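Long-range contacts in CHIR AB1 (Gallus gallus, PDB 2VSD), which probably binds the Fc region of chicken antibody as a membrane-bound Fc receptor, this chain being its extracellular immunoglobulin-type binding domain: residues L3-L8 against Y71-Y75; V22-L28 against D54-F60. All coordinates share one frame; numbering follows the deposited sequence.

Contact 1: L3-L8 against Y71-Y75; sequences LPQPSL and YQCRY. Unlike the reference sequence in segment 3-8: Gln5 (reference Arg).
The phenol of Tyr75 reaches the N-terminal arm at Pro4, where OH donates a hydrogen bond of 2.6 Å to Pro4 O, lying in the carbonyl plane on a lone pair (C=O...O angle 136°). The pyrrolidine of Pro6 meets the same ring at its edge, CB 3.8 Å from Tyr75 CD1, and its CG also rests 3.4 Å from Cys73 O. Leu3 slides past the ring in the reverse direction. Farther along, Leu8 spreads its two methyls along the strand: CD2 sits 3.3 Å from Tyr71 O, while CD1 packs 4.0 Å from Cys73 SG. What brings the phenol to the arm is chi1 of 68°, with Tyr75 CG between its own backbone N and carbonyl carbon. A leucine in place of Tyr75 would probably leave Pro4 O without this donor and Pro6 without its flat neighbour, freeing the arm to shift. The disulfide from Cys73 to Cys26 fixes the sulfur between Pro6 and Leu8. Segment 3-8 runs roughly antiparallel over 71-75 without backbone pairing; 71-75 is an inner strand between 33-39 and 81-92, whereas Ser7 pairs with His27 in the opposing sheet.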
# COMPACT_ATOMS: atom_id res chain seq x y z
N LEU A 3 -14.11 -10.28 7.36
CA LEU A 3 -12.62 -10.34 7.22
C LEU A 3 -11.90 -10.25 8.59
O LEU A 3 -11.79 -9.16 9.17
CB LEU A 3 -12.13 -9.25 6.24
CG LEU A 3 -10.86 -9.66 5.50
CD1 LEU A 3 -10.70 -9.06 4.11
CD2 LEU A 3 -9.72 -9.27 6.34
N PRO A 4 -11.41 -11.39 9.12
CA PRO A 4 -10.78 -11.39 10.44
C PRO A 4 -9.46 -10.59 10.52
O PRO A 4 -8.57 -10.78 9.69
CB PRO A 4 -10.51 -12.88 10.70
CG PRO A 4 -10.51 -13.51 9.35
CD PRO A 4 -11.46 -12.74 8.53
N GLN A 5 -9.37 -9.72 11.53
CA GLN A 5 -8.18 -8.92 11.83
C GLN A 5 -6.94 -9.81 11.90
O GLN A 5 -6.97 -10.85 12.59
CB GLN A 5 -8.38 -8.18 13.16
CG GLN A 5 -7.21 -7.27 13.58
CD GLN A 5 -7.30 -6.79 15.04
OE1 GLN A 5 -7.91 -7.43 15.90
NE2 GLN A 5 -6.68 -5.66 15.31
N PRO A 6 -5.85 -9.43 11.19
CA PRO A 6 -4.64 -10.24 11.29
C PRO A 6 -3.89 -9.95 12.60
O PRO A 6 -4.19 -8.98 13.27
CB PRO A 6 -3.82 -9.80 10.07
CG PRO A 6 -4.22 -8.34 9.87
CD PRO A 6 -5.68 -8.27 10.27
N SER A 7 -2.93 -10.79 12.94
CA SER A 7 -2.06 -10.49 14.09
C SER A 7 -0.59 -10.58 13.68
O SER A 7 -0.21 -11.34 12.79
CB SER A 7 -2.37 -11.43 15.25
OG SER A 7 -2.02 -12.74 14.88
N LEU A 8 0.25 -9.81 14.36
CA LEU A 8 1.62 -9.60 13.90
C LEU A 8 2.53 -9.99 15.06
O LEU A 8 2.26 -9.66 16.24
CB LEU A 8 1.79 -8.13 13.50
CG LEU A 8 3.13 -7.62 12.93
CD1 LEU A 8 3.51 -8.32 11.62
CD2 LEU A 8 3.06 -6.07 12.78
N TYR A 71 4.98 -1.13 13.98
CA TYR A 71 4.64 -2.01 12.86
C TYR A 71 3.23 -2.59 12.97
O TYR A 71 2.78 -3.00 14.04
CB TYR A 71 5.64 -3.14 12.72
CG TYR A 71 6.97 -2.66 12.16
CD1 TYR A 71 7.97 -2.16 13.02
CD2 TYR A 71 7.22 -2.69 10.79
CE1 TYR A 71 9.20 -1.73 12.52
CE2 TYR A 71 8.46 -2.22 10.27
CZ TYR A 71 9.43 -1.75 11.15
OH TYR A 71 10.63 -1.29 10.66
N GLN A 72 2.55 -2.64 11.83
CA GLN A 72 1.22 -3.26 11.74
C GLN A 72 1.11 -3.99 10.44
O GLN A 72 1.84 -3.68 9.48
CB GLN A 72 0.13 -2.19 11.80
CG GLN A 72 -0.04 -1.56 13.15
CD GLN A 72 -0.91 -0.34 13.08
OE1 GLN A 72 -0.52 0.67 12.49
NE2 GLN A 72 -2.11 -0.43 13.65
N CYS A 73 0.16 -4.93 10.35
CA CYS A 73 -0.09 -5.57 9.05
C CYS A 73 -1.58 -5.57 8.71
O CYS A 73 -2.42 -5.45 9.62
CB CYS A 73 0.56 -6.97 8.94
SG CYS A 73 -0.16 -8.29 9.97
N ARG A 74 -1.87 -5.64 7.41
CA ARG A 74 -3.19 -5.49 6.82
C ARG A 74 -3.20 -6.48 5.66
O ARG A 74 -2.16 -6.70 5.02
CB ARG A 74 -3.26 -4.06 6.26
CG ARG A 74 -4.52 -3.60 5.67
CD ARG A 74 -4.35 -2.13 5.48
NE ARG A 74 -5.50 -1.49 4.85
CZ ARG A 74 -5.50 -0.92 3.66
NH1 ARG A 74 -4.43 -0.92 2.87
NH2 ARG A 74 -6.63 -0.39 3.23
N TYR A 75 -4.34 -7.08 5.34
CA TYR A 75 -4.39 -7.92 4.13
C TYR A 75 -5.65 -7.66 3.32
O TYR A 75 -6.60 -7.11 3.86
CB TYR A 75 -4.20 -9.42 4.42
CG TYR A 75 -5.32 -10.06 5.20
CD1 TYR A 75 -5.38 -9.97 6.59
CD2 TYR A 75 -6.31 -10.80 4.54
CE1 TYR A 75 -6.41 -10.57 7.32
CE2 TYR A 75 -7.35 -11.41 5.26
CZ TYR A 75 -7.40 -11.29 6.65
OH TYR A 75 -8.42 -11.89 7.39

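Contact 2: V22-L28 against D54-F60; sequences VTLRCHL and DAAEFSF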
# COMPACT_ATOMS: atom_id res chain seq x y z
N VAL A 22 15.42 -8.88 11.46
CA VAL A 22 14.16 -9.11 12.15
C VAL A 22 13.14 -9.72 11.20
O VAL A 22 13.21 -9.53 9.99
CB VAL A 22 13.56 -7.85 12.83
CG1 VAL A 22 14.48 -7.30 13.91
CG2 VAL A 22 13.25 -6.73 11.77
N THR A 23 12.18 -10.43 11.78
CA THR A 23 11.12 -11.05 11.03
C THR A 23 9.82 -10.60 11.67
O THR A 23 9.59 -10.79 12.88
CB THR A 23 11.20 -12.60 11.08
OG1 THR A 23 12.39 -13.05 10.42
CG2 THR A 23 9.99 -13.19 10.34
N LEU A 24 8.96 -10.02 10.84
CA LEU A 24 7.63 -9.63 11.21
C LEU A 24 6.69 -10.62 10.54
O LEU A 24 6.62 -10.67 9.30
CB LEU A 24 7.30 -8.22 10.69
CG LEU A 24 7.87 -6.99 11.40
CD1 LEU A 24 7.25 -6.80 12.79
CD2 LEU A 24 9.39 -6.97 11.46
N ARG A 25 6.01 -11.41 11.34
CA ARG A 25 5.20 -12.49 10.79
C ARG A 25 3.73 -12.10 10.93
O ARG A 25 3.23 -11.85 12.06
CB ARG A 25 5.53 -13.80 11.53
CG ARG A 25 4.76 -14.99 11.06
CD ARG A 25 5.29 -16.27 11.73
NE ARG A 25 4.36 -17.38 11.51
CZ ARG A 25 4.44 -18.26 10.52
NH1 ARG A 25 5.43 -18.19 9.63
NH2 ARG A 25 3.54 -19.23 10.43
N CYS A 26 3.04 -12.04 9.79
CA CYS A 26 1.65 -11.59 9.78
C CYS A 26 0.79 -12.83 9.62
O CYS A 26 0.86 -13.51 8.58
CB CYS A 26 1.37 -10.61 8.63
SG CYS A 26 -0.30 -9.88 8.67
N HIS A 27 -0.01 -13.09 10.64
CA HIS A 27 -0.86 -14.30 10.68
C HIS A 27 -2.25 -14.01 10.18
O HIS A 27 -2.91 -13.11 10.67
CB HIS A 27 -0.97 -14.82 12.11
CG HIS A 27 0.34 -15.22 12.71
ND1 HIS A 27 1.11 -14.37 13.46
CD2 HIS A 27 1.01 -16.40 12.65
CE1 HIS A 27 2.21 -15.00 13.85
NE2 HIS A 27 2.17 -16.23 13.37
N LEU A 28 -2.70 -14.79 9.20
CA LEU A 28 -4.06 -14.62 8.70
C LEU A 28 -4.65 -15.94 8.19
O LEU A 28 -3.95 -16.95 8.22
CB LEU A 28 -4.16 -13.47 7.67
CG LEU A 28 -3.28 -13.01 6.48
CD1 LEU A 28 -1.79 -13.34 6.55
CD2 LEU A 28 -3.87 -13.36 5.09
N ASP A 54 -0.05 -20.06 6.42
CA ASP A 54 -0.74 -19.50 7.61
C ASP A 54 -0.36 -18.04 7.87
O ASP A 54 -1.00 -17.37 8.67
CB ASP A 54 -0.39 -20.31 8.88
CG ASP A 54 -1.21 -21.57 9.00
OD1 ASP A 54 -2.46 -21.49 8.82
OD2 ASP A 54 -0.60 -22.63 9.28
N ALA A 55 0.71 -17.59 7.20
CA ALA A 55 1.31 -16.26 7.46
C ALA A 55 2.14 -15.77 6.27
O ALA A 55 2.58 -16.57 5.44
CB ALA A 55 2.19 -16.32 8.72
N ALA A 56 2.32 -14.46 6.18
CA ALA A 56 3.34 -13.87 5.31
C ALA A 56 4.40 -13.38 6.27
O ALA A 56 4.06 -12.84 7.30
CB ALA A 56 2.78 -12.69 4.53
N GLU A 57 5.67 -13.57 5.94
CA GLU A 57 6.76 -13.11 6.79
C GLU A 57 7.54 -12.05 6.04
O GLU A 57 7.85 -12.23 4.85
CB GLU A 57 7.71 -14.26 7.14
CG GLU A 57 7.16 -15.19 8.20
CD GLU A 57 8.21 -16.11 8.79
OE1 GLU A 57 9.29 -16.26 8.19
OE2 GLU A 57 7.94 -16.68 9.86
N PHE A 58 7.84 -10.95 6.73
CA PHE A 58 8.67 -9.91 6.16
C PHE A 58 9.95 -9.96 6.96
O PHE A 58 9.96 -9.58 8.13
CB PHE A 58 8.00 -8.53 6.33
CG PHE A 58 6.65 -8.43 5.69
CD1 PHE A 58 6.52 -7.94 4.38
CD2 PHE A 58 5.50 -8.86 6.36
CE1 PHE A 58 5.28 -7.85 3.77
CE2 PHE A 58 4.25 -8.78 5.75
CZ PHE A 58 4.13 -8.28 4.46
N SER A 59 11.04 -10.39 6.34
CA SER A 59 12.31 -10.45 7.05
C SER A 59 13.23 -9.44 6.41
O SER A 59 13.33 -9.40 5.16
CB SER A 59 12.95 -11.84 6.95
OG SER A 59 12.16 -12.80 7.63
N PHE A 60 13.87 -8.62 7.24
CA PHE A 60 14.78 -7.59 6.73
C PHE A 60 15.86 -7.24 7.73
O PHE A 60 15.73 -7.48 8.96
CB PHE A 60 14.03 -6.34 6.27
CG PHE A 60 13.12 -5.74 7.32
CD1 PHE A 60 13.57 -4.70 8.15
CD2 PHE A 60 11.80 -6.17 7.46
CE1 PHE A 60 12.74 -4.14 9.11
CE2 PHE A 60 10.97 -5.62 8.41
CZ PHE A 60 11.42 -4.59 9.22
O HOH W 1 -4.24 -19.73 9.28
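Arg25 and Glu57 cross on one side of this antiparallel strand pair, their guanidinium and carboxylate planes 87° apart. The salt bridge runs from Arg25 NH1 to Glu57 OE2 (2.9 Å), with the oxygen close to the guanidinium plane but itself met from above the carboxylate plane. The arginine lies extended, CG anti to the backbone N (chi1 180°), which carries its head over Ala55; that methyl, CB, stands 3.5 Å above the guanidinium plane near its centre. Next along this side, Thr23 OG1 and Ser59 OG approach to 2.8 Å as a pair of hydroxyls, and Thr23 CG2 packs against the Glu57 carboxylate.

The other side is apolar. Val22 CG2 stands over one face of the Phe60 ring, a CH-pi contact with the methyl 4.0 Å from the centroid. Leu24 CD2 reaches the same ring at CE2, 3.7 Å away. Phe58 turns its edge to Cys26 CB, and its ring continues inward to Leu37 and Phe45.

Six backbone hydrogen bonds join the pairs Val22-Phe60, Leu24-Phe58 and Cys26-Ala56. Beyond them Leu28 N bonds to Asp54 O at 3.1 Å, and one water donates to both Leu28 O and Asp54 OD1; the Asp54 carboxylate also forms a salt bridge with Arg30. A polar outer face and an apolar inner one, with Cys26 on the inner side and disulfide-bonded to Cys73 of the facing sheet, are characteristic of one half of an immunoglobulin beta-sandwich.

How the contacts relate
From the N terminus, segment 3-8 leads into strand 7-11, which turns back into strand 21-27. That strand, with Leu28 just past its end, supplies 22-28 to contact 2, and after strands 33-39 and 42-49 the chain returns as 54-60, closing the inner loop by pairing within the three-stranded sheet. Strand 69-78 then brings 71-75 beneath the N-terminal arm, so contact 1 closes the outer loop, with contact 2 nested inside it. Contact 2 joins neighbours in one sheet; contact 1 spans the two sheets. The disulfide is their covalent joint, and beside it Leu8 CD1 of contact 1 packs 3.6 Å from Arg25 O of contact 2.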